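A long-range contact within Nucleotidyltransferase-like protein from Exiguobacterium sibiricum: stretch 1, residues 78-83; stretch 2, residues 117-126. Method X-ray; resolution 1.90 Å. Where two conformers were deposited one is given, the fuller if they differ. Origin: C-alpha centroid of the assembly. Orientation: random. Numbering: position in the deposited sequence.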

ATOM      1  N   TRP A  78       8.116   8.660   7.153  1.00 31.82           N
ATOM      2  CA  TRP A  78       6.899   8.114   7.748  1.00 32.16           C
ATOM      3  C   TRP A  78       6.092   9.236   8.355  1.00 34.71           C
ATOM      4  O   TRP A  78       4.855   9.261   8.317  1.00 37.28           O
ATOM      5  N   LEU A  79       6.810  10.162   8.958  1.00 35.30           N
ATOM      6  CA  LEU A  79       6.158  11.233   9.717  1.00 34.90           C
ATOM      7  C   LEU A  79       5.597  12.260   8.727  1.00 34.66           C
ATOM      8  O   LEU A  79       4.537  12.832   8.940  1.00 35.34           O
ATOM      9  N   ILE A  80       6.315  12.445   7.621  1.00 34.62           N
ATOM     10  CA  ILE A  80       5.924  13.430   6.600  1.00 32.43           C
ATOM     11  C   ILE A  80       4.635  13.004   5.930  1.00 35.36           C
ATOM     12  O   ILE A  80       3.780  13.823   5.605  1.00 35.52           O
ATOM     13  N   LEU A  81       4.511  11.693   5.751  1.00 35.02           N
ATOM     14  CA  LEU A  81       3.411  11.098   5.017  1.00 33.65           C
ATOM     15  C   LEU A  81       2.314  10.599   5.941  1.00 34.63           C
ATOM     16  O   LEU A  81       1.262  10.199   5.485  1.00 33.37           O
ATOM     17  N   ASN A  82       2.583  10.646   7.237  1.00 37.18           N
ATOM     18  CA  ASN A  82       1.642  10.114   8.228  1.00 38.93           C
ATOM     19  C   ASN A  82       1.362   8.646   7.956  1.00 36.43           C
ATOM     20  O   ASN A  82       0.220   8.191   8.036  1.00 35.34           O
ATOM     21  N   ALA A  83       2.433   7.920   7.659  1.00 35.52           N
ATOM     22  CA  ALA A  83       2.373   6.531   7.209  1.00 36.39           C
ATOM     23  C   ALA A  83       2.549   5.506   8.317  1.00 40.72           C
ATOM     24  O   ALA A  83       2.490   4.311   8.069  1.00 46.63           O
ATOM     25  N   THR A 117       3.046  22.109   3.855  1.00 38.51           N
ATOM     26  CA  THR A 117       3.504  21.353   2.678  0.50 39.30           C
ATOM     27  C   THR A 117       3.207  19.868   2.827  1.00 39.24           C
ATOM     28  O   THR A 117       2.859  19.182   1.850  1.00 40.40           O
ATOM     29  N   GLU A 118       3.349  19.381   4.061  1.00 36.05           N
ATOM     30  CA  GLU A 118       3.098  17.952   4.347  1.00 33.99           C
ATOM     31  C   GLU A 118       1.613  17.662   4.306  1.00 28.96           C
ATOM     32  O   GLU A 118       1.205  16.647   3.832  1.00 29.08           O
ATOM     33  N   ARG A 119       0.817  18.587   4.803  1.00 30.89           N
ATOM     34  CA  ARG A 119      -0.619  18.401   4.786  1.00 29.03           C
ATOM     35  C   ARG A 119      -1.134  18.326   3.372  1.00 30.24           C
ATOM     36  O   ARG A 119      -1.988  17.505   3.044  1.00 29.05           O
ATOM     37  N   CYS A 120      -0.605  19.200   2.531  1.00 30.74           N
ATOM     38  CA  CYS A 120      -1.079  19.313   1.138  1.00 29.97           C
ATOM     39  C   CYS A 120      -0.691  18.097   0.352  1.00 26.80           C
ATOM     40  O   CYS A 120      -1.449  17.638  -0.489  1.00 27.93           O
ATOM     41  N   LEU A 121       0.478  17.555   0.654  1.00 26.23           N
ATOM     42  CA  LEU A 121       0.952  16.332  -0.029  1.00 26.23           C
ATOM     43  C   LEU A 121       0.059  15.164   0.353  1.00 28.86           C
ATOM     44  O   LEU A 121      -0.336  14.347  -0.480  1.00 30.41           O
ATOM     45  N   GLN A 122      -0.267  15.103   1.633  1.00 28.60           N
ATOM     46  CA  GLN A 122      -1.177  14.058   2.139  1.00 25.14           C
ATOM     47  C   GLN A 122      -2.571  14.152   1.505  1.00 28.54           C
ATOM     48  O   GLN A 122      -3.248  13.141   1.277  1.00 29.72           O
HETATM   49  N   MSE A 123      -3.003  15.381   1.227  1.00 31.25           N
HETATM   50  CA  MSE A 123      -4.313  15.618   0.647  1.00 26.68           C
HETATM   51  C   MSE A 123      -4.306  15.149  -0.776  1.00 28.89           C
HETATM   52  O   MSE A 123      -5.252  14.540  -1.217  1.00 27.06           O
ATOM     53  N   SER A 124      -3.210  15.349  -1.490  1.00 26.81           N
ATOM     54  CA  SER A 124      -3.125  14.873  -2.888  1.00 24.85           C
ATOM     55  C   SER A 124      -3.084  13.356  -2.940  1.00 25.75           C
ATOM     56  O   SER A 124      -3.646  12.756  -3.807  1.00 26.90           O
ATOM     57  N   LEU A 125      -2.398  12.744  -1.984  1.00 25.17           N
ATOM     58  CA  LEU A 125      -2.321  11.284  -1.915  1.00 26.34           C
ATOM     59  C   LEU A 125      -3.675  10.666  -1.585  1.00 25.00           C
ATOM     60  O   LEU A 125      -4.050   9.660  -2.123  1.00 26.86           O
ATOM     61  N   SER A 126      -4.437  11.321  -0.726  1.00 24.19           N
ATOM     62  CA  SER A 126      -5.766  10.831  -0.339  0.50 23.24           C
ATOM     63  C   SER A 126      -6.742  10.989  -1.498  1.00 22.45           C
ATOM     64  O   SER A 126      -7.529  10.088  -1.856  1.00 27.32           O
TER

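Packing of the end of one helix (stretch 1) against the side of another (stretch 2), which runs unbroken through residues 117-126. The two stretches bury 315 Å² between them, both sides summed, and the backbones come nearest at Ile 80 and Glu 118, whose CA atoms lie 5.8 Å apart. Stretch 2 meets its partner with Glu 118, Leu 121, Gln 122 and Leu 125, a spacing of three and four residues that places all four on one side of the helix, each with its CA-to-CB bond toward stretch 1. Thr 117 (chi1 p) precedes this set and makes no contact. Glu 118 (chi1 m, chi2 t, chi3 4°) lies along Ile 80: its CB is 3.7 Å from Ile 80 O, and its OE2 is 3.8 Å from CG1 of Ile 80, so CG1 of the isoleucine (chi1 m, chi2 t), whose CA-to-CB bond points sideways, packs beside the carboxylate. The other carboxylate oxygen uses a water. Water 1 donates to Glu 118 OE1 at 2.7 Å and to Leu 79 O at 2.8 Å, joining two acceptors that cannot bond each other directly; OE1 and Leu 79 O stay 4.1 Å apart. Leu 79 supplies its carbonyl here, while its side chain (chi1 m, chi2 t) ends leading away from stretch 2. Arg 119, whose CA-to-CB bond points away, and Cys 120 take no part. Leu 121 (chi1 t, chi2 p) resumes the contact with an apolar touch, its CD2 lying 3.8 Å from CD2 of Leu 81. Gln 122 (chi1 m, chi2 t, chi3 37°) is the polar centre of the contact. Its extended chain brings the amide to the end of the stretch 1 helix, where NE2 donates a hydrogen bond to Ile 80 O at 2.7 Å with an N-H...acceptor angle of 150°. This is the only direct hydrogen bond across the stretches, and it serves a carbonyl that no backbone NH within stretch 1 engages. NE2 also donates weakly to water 1 at 3.1 Å, so a single amide nitrogen ties into both the direct and the water-mediated links. On the other side of the amide, OE1 of Gln 122 lies 3.3 Å from CB of Asn 82, a van der Waals approach. Asn 82 (chi1 t) is the first residue to leave helical geometry; its phi is positive, and its CA-to-CB bond points toward stretch 2. Its OD1 is hydrogen-bonded just beyond the stretches. Selenomethionine 123 (Met 123) and Ser 124 do not reach stretch 1. Leu 125 (chi1 m, chi2 t) completes the apolar patch, its CD1 lying 3.9 Å from CD2 of Leu 81. That same methyl of Leu 81 therefore meets both leucines, one helical turn apart. The CA-to-CB bond of Leu 81 points away from stretch 2, but with chi1 m and chi2 t the end of the side chain comes nearer. Ser 126 makes no contact.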

ATOM      1  CB  TRP A  78       7.167   7.133   8.889  1.00 32.11           C
ATOM      2  CG  TRP A  78       7.645   5.792   8.458  1.00 31.04           C
ATOM      3  CD1 TRP A  78       7.500   5.236   7.239  1.00 37.44           C
ATOM      4  CD2 TRP A  78       8.287   4.790   9.285  1.00 31.99           C
ATOM      5  NE1 TRP A  78       8.055   3.979   7.222  1.00 42.05           N
ATOM      6  CE2 TRP A  78       8.519   3.669   8.468  1.00 38.94           C
ATOM      7  CE3 TRP A  78       8.663   4.736  10.638  1.00 39.96           C
ATOM      8  CZ2 TRP A  78       9.144   2.503   8.938  1.00 36.43           C
ATOM      9  CZ3 TRP A  78       9.279   3.581  11.112  1.00 36.75           C
ATOM     10  CH2 TRP A  78       9.511   2.476  10.255  1.00 37.32           C
ATOM     11  CB  LEU A  79       7.128  11.870  10.722  1.00 33.12           C
ATOM     12  CG  LEU A  79       7.625  10.997  11.876  1.00 32.74           C
ATOM     13  CD1 LEU A  79       8.573  11.779  12.737  1.00 32.25           C
ATOM     14  CD2 LEU A  79       6.459  10.465  12.722  1.00 33.49           C
ATOM     15  CB  ILE A  80       7.022  13.618   5.526  1.00 34.06           C
ATOM     16  CG1 ILE A  80       8.126  14.523   6.083  1.00 29.24           C
ATOM     17  CG2 ILE A  80       6.453  14.240   4.256  1.00 28.38           C
ATOM     18  CD1 ILE A  80       9.296  14.725   5.119  1.00 37.39           C
ATOM     19  CB  LEU A  81       3.883   9.943   4.137  1.00 33.77           C
ATOM     20  CG  LEU A  81       4.933  10.243   3.071  1.00 25.90           C
ATOM     21  CD1 LEU A  81       5.377   9.025   2.286  1.00 33.76           C
ATOM     22  CD2 LEU A  81       4.292  11.274   2.166  1.00 32.78           C
ATOM     23  CB  ASN A  82       0.329  10.877   8.159  1.00 42.44           C
ATOM     24  CG  ASN A  82      -0.550  10.642   9.357  1.00 52.34           C
ATOM     25  OD1 ASN A  82      -0.046  10.643  10.479  1.00 60.97           O
ATOM     26  ND2 ASN A  82      -1.890  10.505   9.140  1.00 52.50           N
ATOM     27  CB  ALA A  83       3.420   6.298   6.109  1.00 34.45           C
ATOM     28  CB  THR A 117       5.013  21.523   2.431  0.50 39.75           C
ATOM     29  OG1 THR A 117       5.731  21.192   3.626  0.50 41.17           O
ATOM     30  CG2 THR A 117       5.325  22.952   2.017  0.50 37.02           C
ATOM     31  CB  GLU A 118       3.633  17.511   5.696  1.00 34.03           C
ATOM     32  CG  GLU A 118       5.091  17.812   5.903  1.00 41.44           C
ATOM     33  CD  GLU A 118       5.550  17.423   7.284  1.00 41.25           C
ATOM     34  OE1 GLU A 118       4.718  16.848   8.049  1.00 40.36           O
ATOM     35  OE2 GLU A 118       6.731  17.695   7.583  1.00 45.26           O
ATOM     36  CB  ARG A 119      -1.350  19.521   5.506  1.00 30.72           C
ATOM     37  CG  ARG A 119      -2.820  19.215   5.636  1.00 33.83           C
ATOM     38  CD  ARG A 119      -3.510  20.147   6.632  1.00 32.30           C
ATOM     39  NE  ARG A 119      -3.455  21.507   6.151  1.00 39.44           N
ATOM     40  CZ  ARG A 119      -4.396  22.075   5.408  1.00 45.52           C
ATOM     41  NH1 ARG A 119      -5.492  21.410   5.071  1.00 42.34           N
ATOM     42  NH2 ARG A 119      -4.240  23.323   5.017  1.00 48.38           N
ATOM     43  CB  CYS A 120      -0.568  20.584   0.453  1.00 34.25           C
ATOM     44  SG  CYS A 120      -1.473  22.033   1.081  1.00 40.83           S
ATOM     45  CB  LEU A 121       2.403  16.011   0.354  1.00 27.50           C
ATOM     46  CG  LEU A 121       2.931  14.683  -0.197  1.00 27.96           C
ATOM     47  CD1 LEU A 121       2.687  14.565  -1.682  1.00 25.83           C
ATOM     48  CD2 LEU A 121       4.394  14.513   0.157  1.00 25.43           C
ATOM     49  CB  GLN A 122      -1.239  14.110   3.650  1.00 27.88           C
ATOM     50  CG  GLN A 122       0.055  13.564   4.315  1.00 27.63           C
ATOM     51  CD  GLN A 122       0.003  13.583   5.799  1.00 28.13           C
ATOM     52  OE1 GLN A 122      -1.056  13.326   6.396  1.00 27.88           O
ATOM     53  NE2 GLN A 122       1.166  13.865   6.441  1.00 28.83           N
HETATM   54  CB  MSE A 123      -4.773  17.077   0.758  1.00 29.61           C
HETATM   55  CG  MSE A 123      -5.154  17.477   2.142  1.00 30.30           C
HETATM   56 SE   MSE A 123      -6.117  19.159   2.202  0.75 33.39          SE
HETATM   57  CE  MSE A 123      -4.698  20.358   1.656  1.00 34.90           C
ATOM     58  CB  SER A 124      -1.917  15.447  -3.624  1.00 28.46           C
ATOM     59  OG  SER A 124      -2.037  16.871  -3.795  1.00 36.90           O
ATOM     60  CB  LEU A 125      -1.237  10.832  -0.930  1.00 26.68           C
ATOM     61  CG  LEU A 125       0.203  11.157  -1.413  1.00 29.78           C
ATOM     62  CD1 LEU A 125       1.276  11.053  -0.300  1.00 25.09           C
ATOM     63  CD2 LEU A 125       0.561  10.210  -2.555  1.00 30.86           C
ATOM     64  CB  SER A 126      -6.252  11.624   0.882  0.50 24.62           C
ATOM     65  OG  SER A 126      -7.460  11.111   1.390  0.50 23.52           O
TER
HETATM   66  O   HOH W   1       2.872  15.068   8.759  1.00 42.85           O